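Local atomic coordinates of tryparedoxin (Crithidia fasciculata, PDB entry 1O8X), a protein that probably serves as a thioredoxin-like thiol-disulfide oxidoreductase that passes reducing equivalents along the trypanosomatid defence against oxidative stress. Residues Glu12-Gly17 and Leu87-Ala92; Cys68-Glu73 and Glu95-Leu100. The protein carries 1 engineered substitution. All coordinates share one frame; numbering follows the deposited sequence.

How the contacts relate
From the N terminus, the chain first lays down strand 13-16, then builds strand 30-36, helix 41-57 and strand 63-69 before reaching residues 87-92, where contact 1 closes its long loop. Contact 2 starts within that loop, at the end of strand 63-69, and closes beyond it on helix 94-103, so the two cross rather than nest. Contact 1 joins neighbouring strands of the mixed sheet; contact 2 packs a helix against it. Their centres lie about 12 Å apart, and they touch directly: Val89 CG1 is 3.8 Å from Val97 CG2, and Phe91 CZ is 3.5 Å from Glu72 O.

Contact 1. Residues Glu12-Gly17 and Leu87-Ala92; sequences EKLRRG and LAVPFA
Arg15 and Ala88 form an antiparallel hydrogen-bonded pair that attaches strand 13-16 to the short strand 87-88, near one side of the mixed sheet of this thioredoxin fold. The evidence is reciprocal: Arg15 N donates to Ala88 O at 2.8 Å, and Ala88 N returns a bond to Arg15 O at 3.0 Å. The directions from CA 13 to 16 and from CA 87 to 90 differ by 125°, so the pairing is confined to a short part of each segment.

Side chains of Arg15 and Ala88 share one face, where Phe81 of helix 74-81 touches both. With CG of Arg15 anti to its carbonyl carbon and beside the backbone N (chi1 -55°), that methylene comes within 3.9 Å of Pro90 CA. The arginine chain then bends at both chi2 and chi3. Its CD meets the proline ring at CG, 4.0 Å away, with ring CB only slightly farther. Thus the aliphatic part of the arginine packs on the proline, while NH1 makes a salt bridge with Glu20 on strand 19-22.

Leu14 and Leu87 provide the buried apolar side of the contact. Their side chains cross at about a right angle and meet methyl to methyl, the two CD1 atoms lying 3.9 Å apart. The other methyl of Leu14, CD2, reaches Val89, 4.0 Å from its CA and 4.2 Å from its CG2; Leu26, in a loop, touches both leucines.

Arg16 runs beside Leu87 in the same direction. Its CG is anti to the backbone N (chi1 -177°), and the exposed chain leads its guanidinium away. What stays is the aliphatic base: Leu87 CD2 lies 3.6 Å from Arg16 CB and almost as close to Arg16 CG.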
loop_
_atom_site.group_PDB
_atom_site.type_symbol
_atom_site.label_atom_id
_atom_site.label_comp_id
_atom_site.label_asym_id
_atom_site.label_seq_id
_atom_site.Cartn_x
_atom_site.Cartn_y
_atom_site.Cartn_z
ATOM N N GLU A 12 -12.966 -8.724 2.773
ATOM C CA GLU A 12 -13.539 -8.864 1.440
ATOM C C GLU A 12 -13.583 -7.549 0.672
ATOM O O GLU A 12 -13.680 -7.546 -0.549
ATOM C CB GLU A 12 -14.953 -9.436 1.540
ATOM C CG GLU A 12 -15.011 -10.941 1.753
ATOM C CD GLU A 12 -16.321 -11.538 1.270
ATOM O OE1 GLU A 12 -17.388 -10.951 1.555
ATOM O OE2 GLU A 12 -16.291 -12.596 0.600
ATOM N N LYS A 13 -13.531 -6.437 1.398
ATOM C CA LYS A 13 -13.661 -5.116 0.788
ATOM C C LYS A 13 -12.592 -4.163 1.284
ATOM O O LYS A 13 -12.188 -4.221 2.442
ATOM C CB LYS A 13 -15.040 -4.516 1.064
ATOM C CG LYS A 13 -16.199 -5.304 0.470
ATOM C CD LYS A 13 -17.327 -4.389 0.033
ATOM C CE LYS A 13 -18.449 -5.185 -0.604
ATOM N NZ LYS A 13 -19.106 -6.123 0.365
ATOM N N LEU A 14 -12.156 -3.282 0.392
ATOM C CA LEU A 14 -11.208 -2.226 0.734
ATOM C C LEU A 14 -11.829 -0.892 0.392
ATOM O O LEU A 14 -12.681 -0.811 -0.501
ATOM C CB LEU A 14 -9.899 -2.388 -0.045
ATOM C CG LEU A 14 -9.111 -3.674 0.173
ATOM C CD1 LEU A 14 -7.998 -3.741 -0.868
ATOM C CD2 LEU A 14 -8.545 -3.706 1.584
ATOM N N ARG A 15 -11.413 0.156 1.095
ATOM C CA ARG A 15 -11.914 1.503 0.830
ATOM C C ARG A 15 -11.334 2.052 -0.469
ATOM O O ARG A 15 -10.155 1.840 -0.753
ATOM C CB ARG A 15 -11.546 2.451 1.974
ATOM C CG ARG A 15 -11.989 2.027 3.379
ATOM C CD ARG A 15 -13.464 1.659 3.507
ATOM N NE ARG A 15 -14.344 2.751 3.085
ATOM C CZ ARG A 15 -15.666 2.760 3.256
ATOM N NH1 ARG A 15 -16.277 1.735 3.842
ATOM N NH2 ARG A 15 -16.382 3.795 2.840
ATOM N N ARG A 16 -12.160 2.761 -1.240
ATOM C CA ARG A 16 -11.709 3.543 -2.391
ATOM C C ARG A 16 -12.552 4.808 -2.436
ATOM O O ARG A 16 -13.785 4.737 -2.523
ATOM C CB ARG A 16 -11.840 2.762 -3.709
ATOM C CG ARG A 16 -11.314 3.503 -4.953
ATOM C CD ARG A 16 -11.619 2.826 -6.289
ATOM N NE ARG A 16 -13.057 2.645 -6.499
ATOM C CZ ARG A 16 -13.603 2.065 -7.563
ATOM N NH1 ARG A 16 -12.843 1.598 -8.545
ATOM N NH2 ARG A 16 -14.919 1.941 -7.638
ATOM N N GLY A 17 -11.896 5.958 -2.345
ATOM C CA GLY A 17 -12.619 7.217 -2.216
ATOM C C GLY A 17 -13.548 7.138 -1.014
ATOM O O GLY A 17 -13.118 6.797 0.081
ATOM N N LEU A 87 -6.295 2.592 -2.671
ATOM C CA LEU A 87 -7.196 1.881 -1.757
ATOM C C LEU A 87 -6.694 1.936 -0.325
ATOM O O LEU A 87 -5.552 2.323 -0.088
ATOM C CB LEU A 87 -7.349 0.422 -2.186
ATOM C CG LEU A 87 -7.617 0.155 -3.661
ATOM C CD1 LEU A 87 -7.778 -1.340 -3.909
ATOM C CD2 LEU A 87 -8.838 0.907 -4.122
ATOM N N ALA A 88 -7.535 1.517 0.619
ATOM C CA ALA A 88 -7.130 1.422 2.017
ATOM C C ALA A 88 -7.786 0.263 2.723
ATOM O O ALA A 88 -8.949 -0.060 2.461
ATOM C CB ALA A 88 -7.459 2.714 2.764
ATOM N N VAL A 89 -7.043 -0.355 3.634
ATOM C CA VAL A 89 -7.662 -1.275 4.597
ATOM C C VAL A 89 -8.553 -0.413 5.482
ATOM O O VAL A 89 -8.115 0.627 5.968
ATOM C CB VAL A 89 -6.610 -2.013 5.464
ATOM C CG1 VAL A 89 -7.298 -2.905 6.504
ATOM C CG2 VAL A 89 -5.668 -2.837 4.586
ATOM N N PRO A 90 -9.812 -0.809 5.683
ATOM C CA PRO A 90 -10.700 0.011 6.505
ATOM C C PRO A 90 -10.147 0.188 7.915
ATOM O O PRO A 90 -9.516 -0.732 8.440
ATOM C CB PRO A 90 -12.011 -0.788 6.519
ATOM C CG PRO A 90 -11.963 -1.625 5.277
ATOM C CD PRO A 90 -10.503 -1.995 5.143
ATOM N N PHE A 91 -10.348 1.367 8.496
ATOM C CA PHE A 91 -9.875 1.675 9.840
ATOM C C PHE A 91 -10.321 0.638 10.887
ATOM O O PHE A 91 -9.574 0.343 11.822
ATOM C CB PHE A 91 -10.321 3.085 10.259
ATOM C CG PHE A 91 -9.765 3.523 11.584
ATOM C CD1 PHE A 91 -8.458 3.990 11.680
ATOM C CD2 PHE A 91 -10.537 3.441 12.746
ATOM C CE1 PHE A 91 -7.927 4.387 12.910
ATOM C CE2 PHE A 91 -10.013 3.831 13.979
ATOM C CZ PHE A 91 -8.715 4.308 14.064
ATOM N N ALA A 92 -11.523 0.086 10.711
ATOM C CA ALA A 92 -12.058 -0.959 11.592
ATOM C C ALA A 92 -11.234 -2.247 11.580
ATOM O O ALA A 92 -11.286 -3.027 12.536
ATOM C CB ALA A 92 -13.513 -1.257 11.237
#

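Contact 2. Residues Cys68-Glu73 and Glu95-Leu100; sequences CTWDEE and EAVQKL
Val97 is the knob of this contact, pushing both methyls from helix 94-103 onto the end of strand 63-69 in the thioredoxin fold. Its CG1, anti to the backbone N (chi1 172°), enters a shallow hollow bounded by three consecutive residues. Cys68 CB forms one wall at 3.8 Å from that methyl, and Thr69 O forms another at 3.3 Å. The third is the indole of Trp70, whose CD1 lies 4.4 Å from Val97 CG1; the methyl sits at the ring edge, near its plane, rather than over a face. The other branch, Val97 CG2, rests on the strand backbone, 4.1 Å from Cys68 CA.

One helical turn later Leu100 adds a second, smaller bump: its CD2 approaches Cys68 SG at 4.1 Å. Cys68 therefore meets two helix residues with different atoms, CB against the valine and sulfur against the leucine. Phe35 of strand 30-36 touches Cys68, Trp70 and Leu100, extending the apolar packing.

Beyond the strand the chain turns. Thr69 OG1 accepts from Asp71 N at 3.0 Å, an ST turn, and outside the segments Asp71 OD1 bonds to Ser38 OG while Trp70 O receives Trp39 NE1. The last two bonds link the turn to Ser38 and Trp39, just before Cys40, whose redox disulfide is absent here because its partner position carries the engineered Ala43.

No hydrogen bond joins the two segments; complementary shape carries the contact. The nearby polar link, Trp70 NE1 to Ser101 OG, uses the residue just after Leu100, so the indole nitrogen is satisfied by the same helix whose valine meets the ring edge.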
loop_
_atom_site.group_PDB
_atom_site.type_symbol
_atom_site.label_atom_id
_atom_site.label_comp_id
_atom_site.label_asym_id
_atom_site.label_seq_id
_atom_site.Cartn_x
_atom_site.Cartn_y
_atom_site.Cartn_z
ATOM N N CYS A 68 -2.116 1.013 4.446
ATOM C CA CYS A 68 -2.163 0.284 5.707
ATOM C C CYS A 68 -1.765 1.260 6.806
ATOM O O CYS A 68 -0.589 1.553 6.993
ATOM C CB CYS A 68 -1.192 -0.889 5.651
ATOM S SG CYS A 68 -1.627 -2.122 4.418
ATOM N N THR A 69 -2.755 1.777 7.517
ATOM C CA THR A 69 -2.529 2.897 8.399
ATOM C C THR A 69 -1.837 2.587 9.742
ATOM O O THR A 69 -2.091 1.556 10.349
ATOM C CB THR A 69 -3.877 3.607 8.613
ATOM O OG1 THR A 69 -3.648 4.843 9.286
ATOM C CG2 THR A 69 -4.804 2.812 9.545
ATOM N N TRP A 70 -0.960 3.490 10.173
ATOM C CA TRP A 70 -0.476 3.506 11.555
ATOM C C TRP A 70 -1.107 4.665 12.364
ATOM O O TRP A 70 -0.704 4.928 13.500
ATOM C CB TRP A 70 1.052 3.595 11.593
ATOM C CG TRP A 70 1.762 2.281 11.334
ATOM C CD1 TRP A 70 1.245 1.133 10.772
ATOM C CD2 TRP A 70 3.132 2.007 11.605
ATOM N NE1 TRP A 70 2.219 0.160 10.711
ATOM C CE2 TRP A 70 3.387 0.674 11.213
ATOM C CE3 TRP A 70 4.179 2.752 12.158
ATOM C CZ2 TRP A 70 4.646 0.079 11.361
ATOM C CZ3 TRP A 70 5.419 2.173 12.292
ATOM C CH2 TRP A 70 5.649 0.847 11.893
ATOM N N ASP A 71 -2.090 5.344 11.777
ATOM C CA ASP A 71 -2.927 6.273 12.532
ATOM C C ASP A 71 -3.807 5.523 13.515
ATOM O O ASP A 71 -4.459 4.552 13.152
ATOM C CB ASP A 71 -3.818 7.097 11.610
ATOM C CG ASP A 71 -3.058 8.203 10.933
ATOM O OD1 ASP A 71 -2.629 9.161 11.615
ATOM O OD2 ASP A 71 -2.815 8.164 9.729
ATOM N N GLU A 72 -3.865 6.023 14.748
ATOM C CA GLU A 72 -4.709 5.418 15.781
ATOM C C GLU A 72 -6.045 6.112 15.988
ATOM O O GLU A 72 -6.891 5.608 16.722
ATOM C CB GLU A 72 -3.912 5.268 17.072
ATOM C CG GLU A 72 -2.788 4.288 16.827
ATOM C CD GLU A 72 -1.942 3.998 18.035
ATOM O OE1 GLU A 72 -2.478 3.928 19.155
ATOM O OE2 GLU A 72 -0.736 3.805 17.843
ATOM N N GLU A 73 -6.217 7.266 15.351
ATOM C CA GLU A 73 -7.477 8.012 15.392
ATOM C C GLU A 73 -8.173 7.932 14.040
ATOM O O GLU A 73 -7.543 8.181 13.009
ATOM C CB GLU A 73 -7.187 9.472 15.697
ATOM C CG GLU A 73 -6.625 9.735 17.080
ATOM C CD GLU A 73 -6.302 11.200 17.273
ATOM O OE1 GLU A 73 -5.338 11.679 16.648
ATOM O OE2 GLU A 73 -7.012 11.878 18.041
ATOM N N GLU A 95 -6.444 -4.035 13.288
ATOM C CA GLU A 95 -5.769 -5.196 13.863
ATOM C C GLU A 95 -5.066 -6.001 12.769
ATOM O O GLU A 95 -3.938 -6.469 12.968
ATOM C CB GLU A 95 -6.757 -6.066 14.643
ATOM C CG GLU A 95 -7.026 -5.563 16.057
ATOM C CD GLU A 95 -8.505 -5.533 16.425
ATOM O OE1 GLU A 95 -9.342 -6.070 15.662
ATOM O OE2 GLU A 95 -8.842 -4.956 17.487
ATOM N N ALA A 96 -5.711 -6.125 11.611
ATOM C CA ALA A 96 -5.113 -6.812 10.468
ATOM C C ALA A 96 -3.866 -6.065 10.011
ATOM O O ALA A 96 -2.887 -6.686 9.633
ATOM C CB ALA A 96 -6.095 -6.951 9.323
ATOM N N VAL A 97 -3.906 -4.732 10.054
ATOM C CA VAL A 97 -2.751 -3.926 9.654
ATOM C C VAL A 97 -1.585 -4.101 10.619
ATOM O O VAL A 97 -0.424 -4.192 10.196
ATOM C CB VAL A 97 -3.113 -2.427 9.522
ATOM C CG1 VAL A 97 -1.848 -1.596 9.301
ATOM C CG2 VAL A 97 -4.083 -2.229 8.375
ATOM N N GLN A 98 -1.876 -4.173 11.907
ATOM C CA GLN A 98 -0.818 -4.328 12.900
ATOM C C GLN A 98 -0.157 -5.691 12.754
ATOM O O GLN A 98 1.061 -5.817 12.820
ATOM C CB GLN A 98 -1.387 -4.158 14.303
ATOM C CG GLN A 98 -1.827 -2.738 14.588
ATOM C CD GLN A 98 -2.723 -2.621 15.806
ATOM O OE1 GLN A 98 -3.274 -3.611 16.283
ATOM N NE2 GLN A 98 -2.872 -1.404 16.305
ATOM N N LYS A 99 -0.966 -6.707 12.498
ATOM C CA LYS A 99 -0.423 -8.045 12.305
ATOM C C LYS A 99 0.408 -8.127 11.014
ATOM O O LYS A 99 1.462 -8.762 10.983
ATOM C CB LYS A 99 -1.542 -9.069 12.370
ATOM C CG LYS A 99 -1.950 -9.340 13.830
ATOM C CD LYS A 99 -3.294 -10.019 13.919
ATOM C CE LYS A 99 -3.661 -10.344 15.356
ATOM N NZ LYS A 99 -4.880 -11.200 15.401
ATOM N N LEU A 100 -0.047 -7.445 9.968
ATOM C CA LEU A 100 0.684 -7.382 8.704
ATOM C C LEU A 100 2.021 -6.644 8.863
ATOM O O LEU A 100 3.049 -7.059 8.302
ATOM C CB LEU A 100 -0.188 -6.701 7.654
ATOM C CG LEU A 100 0.343 -6.746 6.226
ATOM C CD1 LEU A 100 0.599 -8.177 5.753
ATOM C CD2 LEU A 100 -0.614 -6.043 5.279
#